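Local atomic coordinates of ketosynthase (Streptomyces sp. MSC090213JE08, PDB entry 6KXD), a protein that probably extends fatty acyl chains by condensing acyl-ACP with malonyl-ACP and releasing CO2, as the ketosynthase of the ishigamide ketosynthase/chain length factor. Residues P272-I277 with I316-G321; H301-G304 with N308-T311; Q389-A394 with N399-L404. All blocks are in the same frame, centred on the assembly; numbering follows the deposited sequence.

All three contacts lie in the C-terminal half of the thiolase-type fold, on one sheet and the helices against it. Contact 1 joins the start of helix 274-288 to the end of helix 306-320. Contact 2, nested in the chain between those segments, folds the loop after strand 297-299 onto an earlier part of helix 306-320. Contact 3 follows in sequence and is the hairpin of strands 387-394 and 398-405. The centres of contacts 1 and 2 are about 12 Å apart, as are those of contacts 1 and 3. Tyr320 OH is hydrogen-bonded to Gln389 OE1, tying contact 1 to contact 3, and His301 packs on Ser393, so that helix 306-320 and the loop before it are fitted against one strand.

Contact 1 of 3, residues P272-I277 with I316-G321; sequences PNRDGI and IVDVYG
Arg274 NH2 donates to Asp318 OD1 at 2.7 Å with an N-H...O angle of 166°, the shorter arm of a two-point salt bridge. The second arm runs from Arg274 NE to Asp318 OD2 at 2.8 Å and is about as straight. One nitrogen therefore serves each oxygen, and the arginine grips side-on, through its NE/NH2 edge. Both oxygens are approached on the syn side, and the guanidinium and carboxylate planes lie only 30° apart, so the two bonds together limit rotation of either group. Arg274 reaches this far because CG is anti to its backbone N (chi1 171°) and the chain stays extended to NE. In the fold, the bridge ties the first turn of helix 274-288 to the last turn of helix 306-320, two helices packed on the same sheet; Ile277 and Ile316 turn inward to strand 387-394. The same first turn is N-capped by Asn273, whose OD1 accepts from Gly276 N at 2.9 Å through an in-plane lone pair. Asp275 adds a like charge, with OD1 4.4 Å from Asp318 OD2; Arg274 would be expected to offset this repulsion. Beside the bridge, the Arg274 side chain also rests on Thr311 and Ala314.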
loop_
_atom_site.group_PDB
_atom_site.type_symbol
_atom_site.label_atom_id
_atom_site.label_comp_id
_atom_site.label_asym_id
_atom_site.label_seq_id
_atom_site.Cartn_x
_atom_site.Cartn_y
_atom_site.Cartn_z
ATOM N N PRO A 272 -17.446 5.506 6.771
ATOM C CA PRO A 272 -17.547 4.057 6.718
ATOM C C PRO A 272 -18.904 3.719 6.103
ATOM O O PRO A 272 -19.784 4.587 6.049
ATOM C CB PRO A 272 -17.484 3.629 8.188
ATOM C CG PRO A 272 -18.120 4.789 8.893
ATOM C CD PRO A 272 -17.700 6.029 8.126
ATOM N N ASN A 273 -19.028 2.486 5.666
ATOM C CA ASN A 273 -20.204 2.035 4.971
ATOM C C ASN A 273 -20.627 0.712 5.573
ATOM O O ASN A 273 -19.870 -0.240 5.635
ATOM C CB ASN A 273 -19.920 1.876 3.486
ATOM C CG ASN A 273 -21.175 1.575 2.694
ATOM O OD1 ASN A 273 -21.566 0.411 2.575
ATOM N ND2 ASN A 273 -21.771 2.615 2.155
ATOM N N ARG A 274 -21.878 0.646 6.035
ATOM C CA ARG A 274 -22.338 -0.525 6.709
ATOM C C ARG A 274 -22.261 -1.776 5.802
ATOM O O ARG A 274 -21.824 -2.852 6.199
ATOM C CB ARG A 274 -23.775 -0.207 7.155
ATOM C CG ARG A 274 -24.559 -1.376 7.718
ATOM C CD ARG A 274 -25.948 -0.823 7.976
ATOM N NE ARG A 274 -26.880 -1.880 8.274
ATOM C CZ ARG A 274 -28.116 -1.677 8.718
ATOM N NH1 ARG A 274 -28.585 -0.444 8.836
ATOM N NH2 ARG A 274 -28.861 -2.710 9.057
ATOM N N ASP A 275 -22.820 -1.650 4.585
ATOM C CA ASP A 275 -22.893 -2.770 3.606
ATOM C C ASP A 275 -21.473 -3.233 3.253
ATOM O O ASP A 275 -21.190 -4.447 3.171
ATOM C CB ASP A 275 -23.681 -2.345 2.354
ATOM C CG ASP A 275 -25.185 -2.205 2.590
ATOM O OD1 ASP A 275 -25.643 -2.416 3.757
ATOM O OD2 ASP A 275 -25.900 -1.910 1.605
ATOM N N GLY A 276 -20.584 -2.248 3.069
ATOM C CA GLY A 276 -19.196 -2.510 2.735
ATOM C C GLY A 276 -18.485 -3.292 3.828
ATOM O O GLY A 276 -17.834 -4.321 3.592
ATOM N N ILE A 277 -18.629 -2.849 5.076
ATOM C CA ILE A 277 -18.036 -3.605 6.195
ATOM C C ILE A 277 -18.650 -5.014 6.253
ATOM O O ILE A 277 -17.956 -6.002 6.431
ATOM C CB ILE A 277 -18.197 -2.861 7.525
ATOM C CG1 ILE A 277 -17.567 -1.467 7.469
ATOM C CG2 ILE A 277 -17.625 -3.698 8.669
ATOM C CD1 ILE A 277 -17.789 -0.655 8.695
ATOM N N ILE A 316 -21.850 -5.465 11.863
ATOM C CA ILE A 316 -21.635 -6.651 12.656
ATOM C C ILE A 316 -23.004 -7.321 12.918
ATOM O O ILE A 316 -23.158 -8.522 12.722
ATOM C CB ILE A 316 -20.859 -6.326 13.952
ATOM C CG1 ILE A 316 -19.388 -6.029 13.633
ATOM C CG2 ILE A 316 -20.970 -7.474 14.953
ATOM C CD1 ILE A 316 -18.619 -5.357 14.754
ATOM N N VAL A 317 -23.978 -6.517 13.321
ATOM C CA VAL A 317 -25.314 -7.025 13.634
ATOM C C VAL A 317 -25.978 -7.539 12.345
ATOM O O VAL A 317 -26.668 -8.561 12.370
ATOM C CB VAL A 317 -26.155 -5.955 14.359
ATOM C CG1 VAL A 317 -27.615 -6.383 14.488
ATOM C CG2 VAL A 317 -25.581 -5.603 15.720
ATOM N N ASP A 318 -25.747 -6.872 11.202
ATOM C CA ASP A 318 -26.231 -7.393 9.929
ATOM C C ASP A 318 -25.729 -8.811 9.694
ATOM O O ASP A 318 -26.491 -9.658 9.248
ATOM C CB ASP A 318 -25.782 -6.589 8.713
ATOM C CG ASP A 318 -26.567 -5.321 8.486
ATOM O OD1 ASP A 318 -27.599 -5.138 9.167
ATOM O OD2 ASP A 318 -26.125 -4.525 7.629
ATOM N N VAL A 319 -24.437 -9.056 9.943
ATOM C CA VAL A 319 -23.852 -10.277 9.567
ATOM C C VAL A 319 -24.197 -11.378 10.579
ATOM O O VAL A 319 -24.340 -12.531 10.216
ATOM C CB VAL A 319 -22.324 -10.136 9.425
ATOM C CG1 VAL A 319 -21.658 -11.493 9.377
ATOM C CG2 VAL A 319 -21.975 -9.285 8.210
ATOM N N TYR A 320 -24.222 -11.028 11.855
ATOM C CA TYR A 320 -24.259 -12.024 12.907
ATOM C C TYR A 320 -25.676 -12.212 13.438
ATOM O O TYR A 320 -25.881 -13.093 14.239
ATOM C CB TYR A 320 -23.324 -11.640 14.054
ATOM C CG TYR A 320 -21.880 -11.922 13.738
ATOM C CD1 TYR A 320 -21.322 -13.154 14.042
ATOM C CD2 TYR A 320 -21.085 -10.991 13.085
ATOM C CE1 TYR A 320 -20.007 -13.446 13.731
ATOM C CE2 TYR A 320 -19.766 -11.266 12.780
ATOM C CZ TYR A 320 -19.226 -12.496 13.098
ATOM O OH TYR A 320 -17.931 -12.807 12.814
ATOM N N GLY A 321 -26.604 -11.369 12.985
ATOM C CA GLY A 321 -27.877 -11.195 13.671
ATOM C C GLY A 321 -27.693 -10.461 14.989
ATOM O O GLY A 321 -26.609 -9.930 15.305
#

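Contact 2 of 3, residues H301-G304 with N308-T311; sequences HGTG and NDKT
Gly304 N donates to Asp309 OD1 at 3.1 Å, closing the His-Gly-Thr-Gly loop of the beta-ketoacyl synthases onto helix 306-320, the helix that follows it in the chain. The bond is nearly straight (165°), and it meets OD1 on the syn side, somewhat out of the carboxylate plane. The anti lone pair of the same oxygen takes Asn308 ND2 at 2.8 Å, so two donors grip OD1, which should limit rotation of the Asp309 carboxylate. This is the tight side: every touching residue is buried, and Glu312 further secures the site by accepting from Asn308 ND2 and from the backbone nitrogens of His301 and Gly302. Lys310, by contrast, is exposed and makes no contact with the loop.

In Asn308, chi1 (172°) sends the amide toward the loop and chi2 (71°) turns OD1 to the edge of the His301 ring, in its plane and 3.2 Å from CD2; the amide is almost perpendicular to the ring. Thr303 divides its branches: CG2 lies over one ring face of His301, offset toward the rim, and OG1 is 3.2 Å from Asn308 CB. His301 also touches Cys170, consistent with the loop lying by the active site, as in other beta-ketoacyl synthases. The carboxylate's other oxygen, Asp309 OD2, accepts from Phe222 N and sits 3.0 Å from Gly304 CA.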
loop_
_atom_site.group_PDB
_atom_site.type_symbol
_atom_site.label_atom_id
_atom_site.label_comp_id
_atom_site.label_asym_id
_atom_site.label_seq_id
_atom_site.Cartn_x
_atom_site.Cartn_y
_atom_site.Cartn_z
ATOM N N HIS A 301 -12.728 -2.480 14.286
ATOM C CA HIS A 301 -12.032 -1.300 13.808
ATOM C C HIS A 301 -12.156 -0.214 14.873
ATOM O O HIS A 301 -11.184 0.477 15.228
ATOM C CB HIS A 301 -12.589 -0.834 12.464
ATOM C CG HIS A 301 -11.927 0.409 11.964
ATOM N ND1 HIS A 301 -10.560 0.498 11.757
ATOM C CD2 HIS A 301 -12.445 1.589 11.590
ATOM C CE1 HIS A 301 -10.295 1.718 11.330
ATOM N NE2 HIS A 301 -11.426 2.382 11.202
ATOM N N GLY A 302 -13.376 -0.080 15.399
ATOM C CA GLY A 302 -13.654 0.640 16.683
ATOM C C GLY A 302 -12.696 1.762 17.002
ATOM O O GLY A 302 -11.891 1.647 17.929
ATOM N N THR A 303 -12.809 2.854 16.251
ATOM C CA THR A 303 -11.963 4.005 16.379
ATOM C C THR A 303 -12.420 4.951 17.514
ATOM O O THR A 303 -11.629 5.752 17.999
ATOM C CB THR A 303 -11.965 4.789 15.075
ATOM O OG1 THR A 303 -13.333 5.116 14.832
ATOM C CG2 THR A 303 -11.357 3.989 13.938
ATOM N N GLY A 304 -13.713 4.928 17.850
ATOM C CA GLY A 304 -14.241 5.819 18.889
ATOM C C GLY A 304 -14.909 7.062 18.351
ATOM O O GLY A 304 -15.305 7.925 19.130
ATOM N N ASN A 308 -18.069 5.888 13.018
ATOM C CA ASN A 308 -17.482 4.608 12.783
ATOM C C ASN A 308 -18.217 3.564 13.609
ATOM O O ASN A 308 -18.568 2.517 13.102
ATOM C CB ASN A 308 -15.999 4.450 13.137
ATOM C CG ASN A 308 -15.583 2.997 13.011
ATOM O OD1 ASN A 308 -15.487 2.482 11.893
ATOM N ND2 ASN A 308 -15.424 2.290 14.127
ATOM N N ASP A 309 -18.394 3.857 14.907
ATOM C CA ASP A 309 -18.747 2.836 15.849
ATOM C C ASP A 309 -20.204 2.429 15.563
ATOM O O ASP A 309 -20.518 1.257 15.571
ATOM C CB ASP A 309 -18.405 3.295 17.280
ATOM C CG ASP A 309 -16.917 3.524 17.563
ATOM O OD1 ASP A 309 -16.067 3.161 16.728
ATOM O OD2 ASP A 309 -16.606 4.054 18.628
ATOM N N LYS A 310 -21.058 3.382 15.201
ATOM C CA LYS A 310 -22.474 3.032 14.969
ATOM C C LYS A 310 -22.575 2.254 13.653
ATOM O O LYS A 310 -23.245 1.223 13.570
ATOM C CB LYS A 310 -23.400 4.245 15.066
ATOM C CG LYS A 310 -23.148 5.374 14.082
ATOM C CD LYS A 310 -24.339 6.315 13.878
ATOM C CE LYS A 310 -24.217 7.119 12.593
ATOM N NZ LYS A 310 -25.090 8.318 12.599
ATOM N N THR A 311 -21.790 2.656 12.649
ATOM C CA THR A 311 -21.789 1.900 11.348
ATOM C C THR A 311 -21.215 0.485 11.500
ATOM O O THR A 311 -21.741 -0.533 11.018
ATOM C CB THR A 311 -21.047 2.705 10.282
ATOM O OG1 THR A 311 -21.626 3.993 10.274
ATOM C CG2 THR A 311 -21.167 2.080 8.914
#

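Contact 3 of 3, residues Q389-A394 with N399-L404; sequences QNNSSA and NAVLIL
Asn390 and Leu402 form a hydrogen-bonded pair in an antiparallel beta hairpin, made by strands 387-394 and 398-405 of the thiolase-type sheet; the axes of the short segments come within 4.6 Å, with 166° between their N-to-C directions. Asn390 N reaches Leu402 O at 2.7 Å, and Leu402 N returns to Asn390 O at 2.9 Å, both bonds close to straight. Further along, Ala400 N donates to Ser392 O from above the carbonyl plane. Here a side chain joins the backbone: Ser392 OG, placed between its backbone N and carbonyl carbon (chi1 77°), gives its proton to an in-plane lone pair of Ala400 O at 2.7 Å. Asn174 ND2 is a second donor to that carbonyl.

The buried amides are also satisfied. Gln389 NE2 donates to a lone pair of Asn391 OD1 at 2.6 Å within one strand, while Gln389 OE1 is held by Tyr320 OH and Asn391 ND2 by Glu312. On the other face, Asn390 OD1 bonds with Ser299 OG, and its ND2 donates to Asn174 OD1 and to the backbone O of Ser342. The aliphatic part of Gln389 packs across the strands: CG lies 3.4 Å from Val401 CG1 and CB 3.5 Å from Ile403 CD1.

Near the turn, Asn399 ND2 is hydrogen-bonded to Asp265 OD1 and Ser263 OG, and its OD1 faces the neighbouring strand. There Ser393 OG donates to Asn399 OD1 at 2.7 Å, tilted 17° from the amide carbonyl plane.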
loop_
_atom_site.group_PDB
_atom_site.type_symbol
_atom_site.label_atom_id
_atom_site.label_comp_id
_atom_site.label_asym_id
_atom_site.label_seq_id
_atom_site.Cartn_x
_atom_site.Cartn_y
_atom_site.Cartn_z
ATOM N N GLN A 389 -12.072 -12.617 14.732
ATOM C CA GLN A 389 -12.192 -11.719 13.590
ATOM C C GLN A 389 -11.544 -10.377 13.955
ATOM O O GLN A 389 -11.779 -9.796 14.996
ATOM C CB GLN A 389 -13.657 -11.606 13.183
ATOM C CG GLN A 389 -13.939 -10.504 12.181
ATOM C CD GLN A 389 -15.422 -10.440 11.902
ATOM O OE1 GLN A 389 -16.093 -11.461 11.815
ATOM N NE2 GLN A 389 -15.943 -9.241 11.760
ATOM N N ASN A 390 -10.671 -9.906 13.070
ATOM C CA ASN A 390 -10.086 -8.614 13.225
ATOM C C ASN A 390 -10.526 -7.730 12.066
ATOM O O ASN A 390 -10.137 -7.979 10.931
ATOM C CB ASN A 390 -8.563 -8.728 13.222
ATOM C CG ASN A 390 -7.838 -7.428 13.483
ATOM O OD1 ASN A 390 -8.141 -6.730 14.462
ATOM N ND2 ASN A 390 -6.848 -7.131 12.643
ATOM N N ASN A 391 -11.278 -6.680 12.398
ATOM C CA ASN A 391 -11.852 -5.786 11.484
ATOM C C ASN A 391 -10.931 -4.598 11.255
ATOM O O ASN A 391 -10.196 -4.134 12.130
ATOM C CB ASN A 391 -13.171 -5.181 11.954
ATOM C CG ASN A 391 -14.329 -6.153 11.955
ATOM O OD1 ASN A 391 -14.194 -7.322 11.607
ATOM N ND2 ASN A 391 -15.489 -5.654 12.344
ATOM N N SER A 392 -11.075 -4.032 10.057
ATOM C CA SER A 392 -10.414 -2.824 9.769
ATOM C C SER A 392 -11.125 -2.201 8.582
ATOM O O SER A 392 -11.596 -2.911 7.697
ATOM C CB SER A 392 -8.947 -3.040 9.516
ATOM O OG SER A 392 -8.753 -3.583 8.216
ATOM N N SER A 393 -11.276 -0.881 8.669
ATOM C CA SER A 393 -11.885 -0.070 7.674
ATOM C C SER A 393 -10.976 1.133 7.536
ATOM O O SER A 393 -10.226 1.439 8.461
ATOM C CB SER A 393 -13.289 0.341 8.032
ATOM O OG SER A 393 -14.117 -0.801 8.095
ATOM N N ALA A 394 -10.960 1.713 6.349
ATOM C CA ALA A 394 -10.104 2.818 6.097
ATOM C C ALA A 394 -10.851 3.798 5.220
ATOM O O ALA A 394 -11.894 3.467 4.672
ATOM C CB ALA A 394 -8.809 2.343 5.467
ATOM N N ASN A 399 -12.070 -1.888 3.156
ATOM C CA ASN A 399 -12.282 -2.736 4.290
ATOM C C ASN A 399 -11.490 -4.021 4.121
ATOM O O ASN A 399 -11.452 -4.613 3.025
ATOM C CB ASN A 399 -13.754 -3.100 4.481
ATOM C CG ASN A 399 -14.656 -1.897 4.496
ATOM O OD1 ASN A 399 -14.619 -1.081 5.422
ATOM N ND2 ASN A 399 -15.475 -1.772 3.450
ATOM N N ALA A 400 -10.893 -4.472 5.222
ATOM C CA ALA A 400 -10.215 -5.720 5.306
ATOM C C ALA A 400 -10.518 -6.357 6.671
ATOM O O ALA A 400 -10.323 -5.745 7.699
ATOM C CB ALA A 400 -8.728 -5.543 5.151
ATOM N N VAL A 401 -10.921 -7.613 6.617
ATOM C CA VAL A 401 -11.285 -8.395 7.785
ATOM C C VAL A 401 -10.459 -9.670 7.758
ATOM O O VAL A 401 -10.380 -10.348 6.724
ATOM C CB VAL A 401 -12.795 -8.682 7.773
ATOM C CG1 VAL A 401 -13.168 -9.527 8.976
ATOM C CG2 VAL A 401 -13.582 -7.389 7.706
ATOM N N LEU A 402 -9.783 -9.949 8.876
ATOM C CA LEU A 402 -8.901 -11.057 9.020
ATOM C C LEU A 402 -9.455 -12.008 10.083
ATOM O O LEU A 402 -9.930 -11.534 11.112
ATOM C CB LEU A 402 -7.547 -10.502 9.445
ATOM C CG LEU A 402 -6.476 -11.505 9.852
ATOM C CD1 LEU A 402 -5.937 -12.225 8.633
ATOM C CD2 LEU A 402 -5.358 -10.803 10.616
ATOM N N ILE A 403 -9.380 -13.301 9.777
ATOM C CA ILE A 403 -9.827 -14.373 10.664
ATOM C C ILE A 403 -8.617 -15.232 10.991
ATOM O O ILE A 403 -7.996 -15.828 10.086
ATOM C CB ILE A 403 -10.951 -15.232 10.063
ATOM C CG1 ILE A 403 -12.108 -14.439 9.446
ATOM C CG2 ILE A 403 -11.446 -16.220 11.108
ATOM C CD1 ILE A 403 -12.885 -13.559 10.380
ATOM N N LEU A 404 -8.316 -15.282 12.298
ATOM C CA LEU A 404 -7.320 -16.128 12.894
ATOM C C LEU A 404 -8.006 -17.223 13.723
ATOM O O LEU A 404 -9.133 -17.043 14.178
ATOM C CB LEU A 404 -6.437 -15.252 13.783
ATOM C CG LEU A 404 -5.690 -14.119 13.074
ATOM C CD1 LEU A 404 -4.872 -13.320 14.059
ATOM C CD2 LEU A 404 -4.799 -14.668 11.981
#